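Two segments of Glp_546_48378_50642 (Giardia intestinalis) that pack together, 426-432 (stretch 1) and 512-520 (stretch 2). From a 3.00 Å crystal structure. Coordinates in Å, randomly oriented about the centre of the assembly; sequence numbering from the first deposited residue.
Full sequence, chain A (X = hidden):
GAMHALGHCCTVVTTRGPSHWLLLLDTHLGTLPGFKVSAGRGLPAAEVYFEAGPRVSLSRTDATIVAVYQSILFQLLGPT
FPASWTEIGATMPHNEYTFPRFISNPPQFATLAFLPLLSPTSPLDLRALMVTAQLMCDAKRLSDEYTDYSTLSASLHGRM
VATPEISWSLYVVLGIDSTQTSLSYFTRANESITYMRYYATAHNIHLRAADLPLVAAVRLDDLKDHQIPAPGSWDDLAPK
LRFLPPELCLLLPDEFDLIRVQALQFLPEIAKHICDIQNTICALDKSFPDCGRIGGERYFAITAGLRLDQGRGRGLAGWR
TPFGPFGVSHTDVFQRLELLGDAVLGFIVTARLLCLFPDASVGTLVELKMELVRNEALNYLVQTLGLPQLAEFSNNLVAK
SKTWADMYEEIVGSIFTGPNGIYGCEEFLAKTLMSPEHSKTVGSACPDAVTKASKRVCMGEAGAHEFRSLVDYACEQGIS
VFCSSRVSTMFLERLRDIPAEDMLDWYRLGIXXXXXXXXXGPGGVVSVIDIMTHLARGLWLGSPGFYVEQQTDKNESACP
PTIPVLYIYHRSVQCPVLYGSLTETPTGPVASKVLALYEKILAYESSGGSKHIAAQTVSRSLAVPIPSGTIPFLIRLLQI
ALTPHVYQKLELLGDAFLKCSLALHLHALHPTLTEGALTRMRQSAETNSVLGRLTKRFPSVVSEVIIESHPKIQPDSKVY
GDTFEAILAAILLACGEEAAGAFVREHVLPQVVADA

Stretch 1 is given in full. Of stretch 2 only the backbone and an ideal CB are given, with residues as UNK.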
ATOM      1  N   GLU A 426     -13.857   6.109   3.933  1.00 26.43           N
ATOM      2  CA  GLU A 426     -15.222   6.579   4.128  1.00 26.88           C
ATOM      3  C   GLU A 426     -16.028   6.463   2.842  1.00 26.51           C
ATOM      4  O   GLU A 426     -17.173   5.999   2.855  1.00 26.29           O
ATOM      5  CB  GLU A 426     -15.213   8.027   4.606  1.00 27.30           C
ATOM      6  CG  GLU A 426     -14.499   8.225   5.931  1.00 28.65           C
ATOM      7  CD  GLU A 426     -14.452   9.682   6.367  1.00 28.49           C
ATOM      8  OE1 GLU A 426     -13.811  10.502   5.673  1.00 29.78           O
ATOM      9  OE2 GLU A 426     -15.059  10.006   7.405  1.00 27.62           O
ATOM     10  N   GLU A 427     -15.434   6.889   1.734  1.00 26.39           N
ATOM     11  CA  GLU A 427     -16.106   6.807   0.446  1.00 26.71           C
ATOM     12  C   GLU A 427     -16.305   5.347   0.091  1.00 26.25           C
ATOM     13  O   GLU A 427     -17.421   4.918  -0.181  1.00 26.30           O
ATOM     14  CB  GLU A 427     -15.267   7.484  -0.637  1.00 26.84           C
ATOM     15  CG  GLU A 427     -15.826   7.311  -2.037  1.00 28.31           C
ATOM     16  CD  GLU A 427     -14.965   7.959  -3.090  1.00 29.69           C
ATOM     17  OE1 GLU A 427     -14.852   9.201  -3.078  1.00 33.31           O
ATOM     18  OE2 GLU A 427     -14.396   7.224  -3.927  1.00 30.63           O
ATOM     19  N   PHE A 428     -15.207   4.594   0.079  1.00 25.61           N
ATOM     20  CA  PHE A 428     -15.232   3.165  -0.221  1.00 24.60           C
ATOM     21  C   PHE A 428     -16.363   2.538   0.585  1.00 24.32           C
ATOM     22  O   PHE A 428     -17.175   1.782   0.060  1.00 24.48           O
ATOM     23  CB  PHE A 428     -13.901   2.537   0.189  1.00 24.36           C
ATOM     24  CG  PHE A 428     -13.837   1.058  -0.022  1.00 23.49           C
ATOM     25  CD1 PHE A 428     -13.783   0.533  -1.305  1.00 22.89           C
ATOM     26  CD2 PHE A 428     -13.850   0.182   1.061  1.00 23.31           C
ATOM     27  CE1 PHE A 428     -13.746  -0.839  -1.507  1.00 22.30           C
ATOM     28  CE2 PHE A 428     -13.809  -1.189   0.861  1.00 22.79           C
ATOM     29  CZ  PHE A 428     -13.758  -1.696  -0.423  1.00 22.42           C
ATOM     30  N   LEU A 429     -16.402   2.881   1.867  1.00 23.99           N
ATOM     31  CA  LEU A 429     -17.414   2.389   2.782  1.00 23.99           C
ATOM     32  C   LEU A 429     -18.829   2.745   2.358  1.00 24.01           C
ATOM     33  O   LEU A 429     -19.678   1.876   2.203  1.00 24.37           O
ATOM     34  CB  LEU A 429     -17.152   2.940   4.180  1.00 23.92           C
ATOM     35  CG  LEU A 429     -16.050   2.242   4.983  1.00 24.82           C
ATOM     36  CD1 LEU A 429     -15.587   3.127   6.128  1.00 25.64           C
ATOM     37  CD2 LEU A 429     -16.578   0.928   5.509  1.00 25.49           C
ATOM     38  N   ALA A 430     -19.094   4.027   2.173  1.00 24.07           N
ATOM     39  CA  ALA A 430     -20.433   4.433   1.783  1.00 23.69           C
ATOM     40  C   ALA A 430     -20.970   3.646   0.578  1.00 23.36           C
ATOM     41  O   ALA A 430     -22.068   3.093   0.626  1.00 23.41           O
ATOM     42  CB  ALA A 430     -20.456   5.930   1.496  1.00 23.74           C
ATOM     43  N   LYS A 431     -20.187   3.582  -0.494  1.00 23.23           N
ATOM     44  CA  LYS A 431     -20.607   2.874  -1.705  1.00 23.44           C
ATOM     45  C   LYS A 431     -21.022   1.444  -1.408  1.00 23.41           C
ATOM     46  O   LYS A 431     -22.170   1.066  -1.580  1.00 23.72           O
ATOM     47  CB  LYS A 431     -19.478   2.773  -2.734  1.00 23.52           C
ATOM     48  CG  LYS A 431     -18.689   4.017  -3.094  1.00 24.84           C
ATOM     49  CD  LYS A 431     -17.602   3.560  -4.074  1.00 27.93           C
ATOM     50  CE  LYS A 431     -16.505   4.573  -4.302  1.00 30.69           C
ATOM     51  NZ  LYS A 431     -15.380   3.972  -5.071  1.00 32.57           N
ATOM     52  N   THR A 432     -20.041   0.664  -0.972  1.00 23.13           N
ATOM     53  CA  THR A 432     -20.179  -0.749  -0.674  1.00 22.49           C
ATOM     54  C   THR A 432     -21.226  -1.235   0.331  1.00 22.85           C
ATOM     55  O   THR A 432     -21.987  -2.147   0.017  1.00 23.13           O
ATOM     56  CB  THR A 432     -18.807  -1.313  -0.270  1.00 22.08           C
ATOM     57  OG1 THR A 432     -18.239  -0.493   0.752  1.00 21.25           O
ATOM     58  CG2 THR A 432     -17.858  -1.316  -1.461  1.00 21.56           C
ATOM     59  N   UNK A 512     -25.458  13.115  -4.713  1.00 33.46           N
ATOM     60  CA  UNK A 512     -24.239  13.903  -4.901  1.00 34.45           C
ATOM     61  C   UNK A 512     -23.014  12.999  -4.786  1.00 34.69           C
ATOM     62  O   UNK A 512     -22.064  13.106  -5.568  1.00 34.86           O
ATOM     63  CB  UNK A 512     -24.164  15.040  -3.879  1.00 34.45           C
ATOM     64  N   UNK A 513     -23.050  12.106  -3.801  1.00 35.03           N
ATOM     65  CA  UNK A 513     -21.965  11.164  -3.556  1.00 35.43           C
ATOM     66  C   UNK A 513     -21.848  10.193  -4.725  1.00 36.42           C
ATOM     67  O   UNK A 513     -20.772  10.005  -5.281  1.00 36.52           O
ATOM     68  CB  UNK A 513     -22.190  10.405  -2.247  1.00 35.43           C
ATOM     69  N   UNK A 514     -22.965   9.576  -5.084  1.00 37.63           N
ATOM     70  CA  UNK A 514     -23.010   8.622  -6.179  1.00 38.95           C
ATOM     71  C   UNK A 514     -22.331   9.161  -7.436  1.00 39.86           C
ATOM     72  O   UNK A 514     -21.812   8.393  -8.249  1.00 39.81           O
ATOM     73  CB  UNK A 514     -24.462   8.251  -6.488  1.00 38.95           C
ATOM     74  N   UNK A 515     -22.333  10.486  -7.579  1.00 41.28           N
ATOM     75  CA  UNK A 515     -21.746  11.151  -8.742  1.00 42.52           C
ATOM     76  C   UNK A 515     -20.230  11.343  -8.716  1.00 43.12           C
ATOM     77  O   UNK A 515     -19.538  10.907  -9.642  1.00 43.10           O
ATOM     78  CB  UNK A 515     -22.402  12.524  -8.902  1.00 42.52           C
ATOM     79  N   UNK A 516     -19.708  12.003  -7.681  1.00 44.07           N
ATOM     80  CA  UNK A 516     -18.264  12.240  -7.600  1.00 45.16           C
ATOM     81  C   UNK A 516     -17.482  10.955  -7.373  1.00 45.63           C
ATOM     82  O   UNK A 516     -16.259  10.974  -7.313  1.00 45.53           O
ATOM     83  CB  UNK A 516     -17.956  13.233  -6.477  1.00 45.16           C
ATOM     84  N   UNK A 517     -18.198   9.843  -7.248  1.00 46.78           N
ATOM     85  CA  UNK A 517     -17.582   8.534  -7.064  1.00 47.64           C
ATOM     86  C   UNK A 517     -17.678   7.776  -8.390  1.00 48.12           C
ATOM     87  O   UNK A 517     -17.360   6.590  -8.469  1.00 47.99           O
ATOM     88  CB  UNK A 517     -18.254   7.757  -5.930  1.00 47.64           C
ATOM     89  N   UNK A 518     -18.135   8.481  -9.424  1.00 48.91           N
ATOM     90  CA  UNK A 518     -18.260   7.912 -10.756  1.00 49.61           C
ATOM     91  C   UNK A 518     -19.213   6.741 -10.915  1.00 50.14           C
ATOM     92  O   UNK A 518     -19.318   6.169 -12.007  1.00 50.34           O
ATOM     93  CB  UNK A 518     -16.874   7.466 -11.225  1.00 49.61           C
ATOM     94  N   UNK A 519     -19.914   6.379  -9.844  1.00 50.45           N
ATOM     95  CA  UNK A 519     -20.840   5.254  -9.909  1.00 50.90           C
ATOM     96  C   UNK A 519     -22.266   5.659 -10.283  1.00 51.09           C
ATOM     97  O   UNK A 519     -23.183   4.848 -10.234  1.00 51.17           O
ATOM     98  CB  UNK A 519     -20.856   4.529  -8.562  1.00 50.90           C
ATOM     99  N   UNK A 520     -22.449   6.914 -10.669  1.00 51.33           N
ATOM    100  CA  UNK A 520     -23.770   7.389 -11.059  1.00 51.76           C
ATOM    101  C   UNK A 520     -23.685   8.723 -11.806  1.00 51.55           C
ATOM    102  O   UNK A 520     -22.718   9.473 -11.654  1.00 51.65           O
ATOM    103  CB  UNK A 520     -24.663   7.532  -9.825  1.00 51.76           C
TER

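Position 512 lies on the helical part of stretch 2 (phi/psi -71/-42), and its CB has nothing of stretch 1 within 5.5 Å, so almost any helix-compatible residue would do. It is Gln512, whose side chain comes no nearer than 11.0 Å.

At 513 the CA-to-CB bond points toward stretch 1, yet the ideal CB again finds no atom within 5.5 Å. The two helix axes approach to 10.9 Å at 115°, leaving a gap that a small residue could not span. Ahead lie the CB of Ala430 and the aliphatic CG atoms of Glu427 and Lys431, a mostly apolar setting whose nearby polar backbone atoms, O of Glu427 and N of Lys431, are already paired with each other in the helix (3.1 Å). A long aliphatic or an aromatic side chain would suit it. The residue is Phe513, with chi1 t. Its CE2 sits 3.5 Å from CB of Ala430, and its CZ is 3.5 Å from CG of Glu427. The ring edge meets the backbone, with CZ 3.3 Å from O of Glu427 and CE2 3.7 Å from N of Lys431.

Position 514 points away and 515 is out of reach, so neither choice can be inferred from this contact. They are Ser514 and His515.

At 516 CB points sideways. The ideal CB is about 6.1 Å from OE1 of Glu427, so a medium or long side chain could reach it, and the carboxylate would favour a positive charge. Arg516 extends until NH1 is 3.8 Å from OE1 of Glu427, a long salt bridge.

Position 517, the first to leave helical phi/psi (-104/7), points toward stretch 1. Its ideal CB is already 4.0 Å from CE of Lys431 and 4.3 Å from CD of Glu427, two side chains joined by a salt bridge from NZ of Lys431 to OE2 of Glu427 (3.6 Å). Such proximity suits a small residue: alanine, serine, or perhaps threonine. Ser517 turns its OG back to donate to O of Phe513 (3.0 Å); OG also lies 3.7 Å from CD of Glu427, without a hydrogen bond across.

At 518 phi is +62°, which by itself favours glycine, though asparagine could adopt it. It is Gly518, whose N donates to O of His515 (2.8 Å).

Position 519 points toward stretch 1 with room before it, and the methylenes of Lys431 offer an apolar surface for a medium or long aliphatic group. Leu519 brings CD2 to 3.7 Å from CG of Lys431.

Position 520, extended at -165/154, is out of reach; it is Ser520.

Stretch 2 512-520: QFSHRSGLS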
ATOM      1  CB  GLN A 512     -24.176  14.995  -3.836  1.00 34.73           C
ATOM      2  CG  GLN A 512     -23.281  16.189  -4.149  1.00 36.69           C
ATOM      3  CD  GLN A 512     -23.887  17.131  -5.171  1.00 40.18           C
ATOM      4  OE1 GLN A 512     -23.920  16.832  -6.362  1.00 43.35           O
ATOM      5  NE2 GLN A 512     -24.378  18.272  -4.707  1.00 41.43           N
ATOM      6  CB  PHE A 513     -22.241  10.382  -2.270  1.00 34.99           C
ATOM      7  CG  PHE A 513     -21.188   9.363  -1.939  1.00 33.72           C
ATOM      8  CD1 PHE A 513     -19.924   9.765  -1.510  1.00 32.46           C
ATOM      9  CD2 PHE A 513     -21.452   8.005  -2.067  1.00 32.50           C
ATOM     10  CE1 PHE A 513     -18.945   8.838  -1.215  1.00 31.58           C
ATOM     11  CE2 PHE A 513     -20.483   7.070  -1.777  1.00 31.43           C
ATOM     12  CZ  PHE A 513     -19.222   7.487  -1.348  1.00 31.31           C
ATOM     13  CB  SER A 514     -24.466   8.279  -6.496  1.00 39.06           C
ATOM     14  OG  SER A 514     -25.172   7.954  -5.315  1.00 39.85           O
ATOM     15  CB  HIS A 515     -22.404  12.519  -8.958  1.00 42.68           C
ATOM     16  CG  HIS A 515     -21.804  13.308 -10.086  1.00 44.05           C
ATOM     17  ND1 HIS A 515     -21.678  14.683 -10.051  1.00 45.74           N
ATOM     18  CD2 HIS A 515     -21.286  12.915 -11.274  1.00 45.21           C
ATOM     19  CE1 HIS A 515     -21.106  15.100 -11.166  1.00 46.57           C
ATOM     20  NE2 HIS A 515     -20.857  14.048 -11.926  1.00 46.38           N
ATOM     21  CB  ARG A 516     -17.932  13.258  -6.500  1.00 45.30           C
ATOM     22  CG  ARG A 516     -17.801  12.682  -5.113  1.00 46.54           C
ATOM     23  CD  ARG A 516     -17.629  13.794  -4.097  1.00 47.94           C
ATOM     24  NE  ARG A 516     -16.395  14.558  -4.288  1.00 49.32           N
ATOM     25  CZ  ARG A 516     -15.193  14.160  -3.879  1.00 49.45           C
ATOM     26  NH1 ARG A 516     -15.053  12.997  -3.253  1.00 49.86           N
ATOM     27  NH2 ARG A 516     -14.131  14.935  -4.083  1.00 49.57           N
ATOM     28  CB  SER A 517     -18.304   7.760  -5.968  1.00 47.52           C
ATOM     29  OG  SER A 517     -18.217   8.452  -4.737  1.00 48.10           O
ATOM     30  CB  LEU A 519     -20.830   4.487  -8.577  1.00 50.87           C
ATOM     31  CG  LEU A 519     -21.181   5.210  -7.274  1.00 51.52           C
ATOM     32  CD1 LEU A 519     -22.640   5.603  -7.276  1.00 52.79           C
ATOM     33  CD2 LEU A 519     -20.904   4.291  -6.099  1.00 51.62           C
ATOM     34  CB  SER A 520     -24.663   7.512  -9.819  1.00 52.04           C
ATOM     35  OG  SER A 520     -25.985   7.864 -10.178  1.00 53.62           O
TER
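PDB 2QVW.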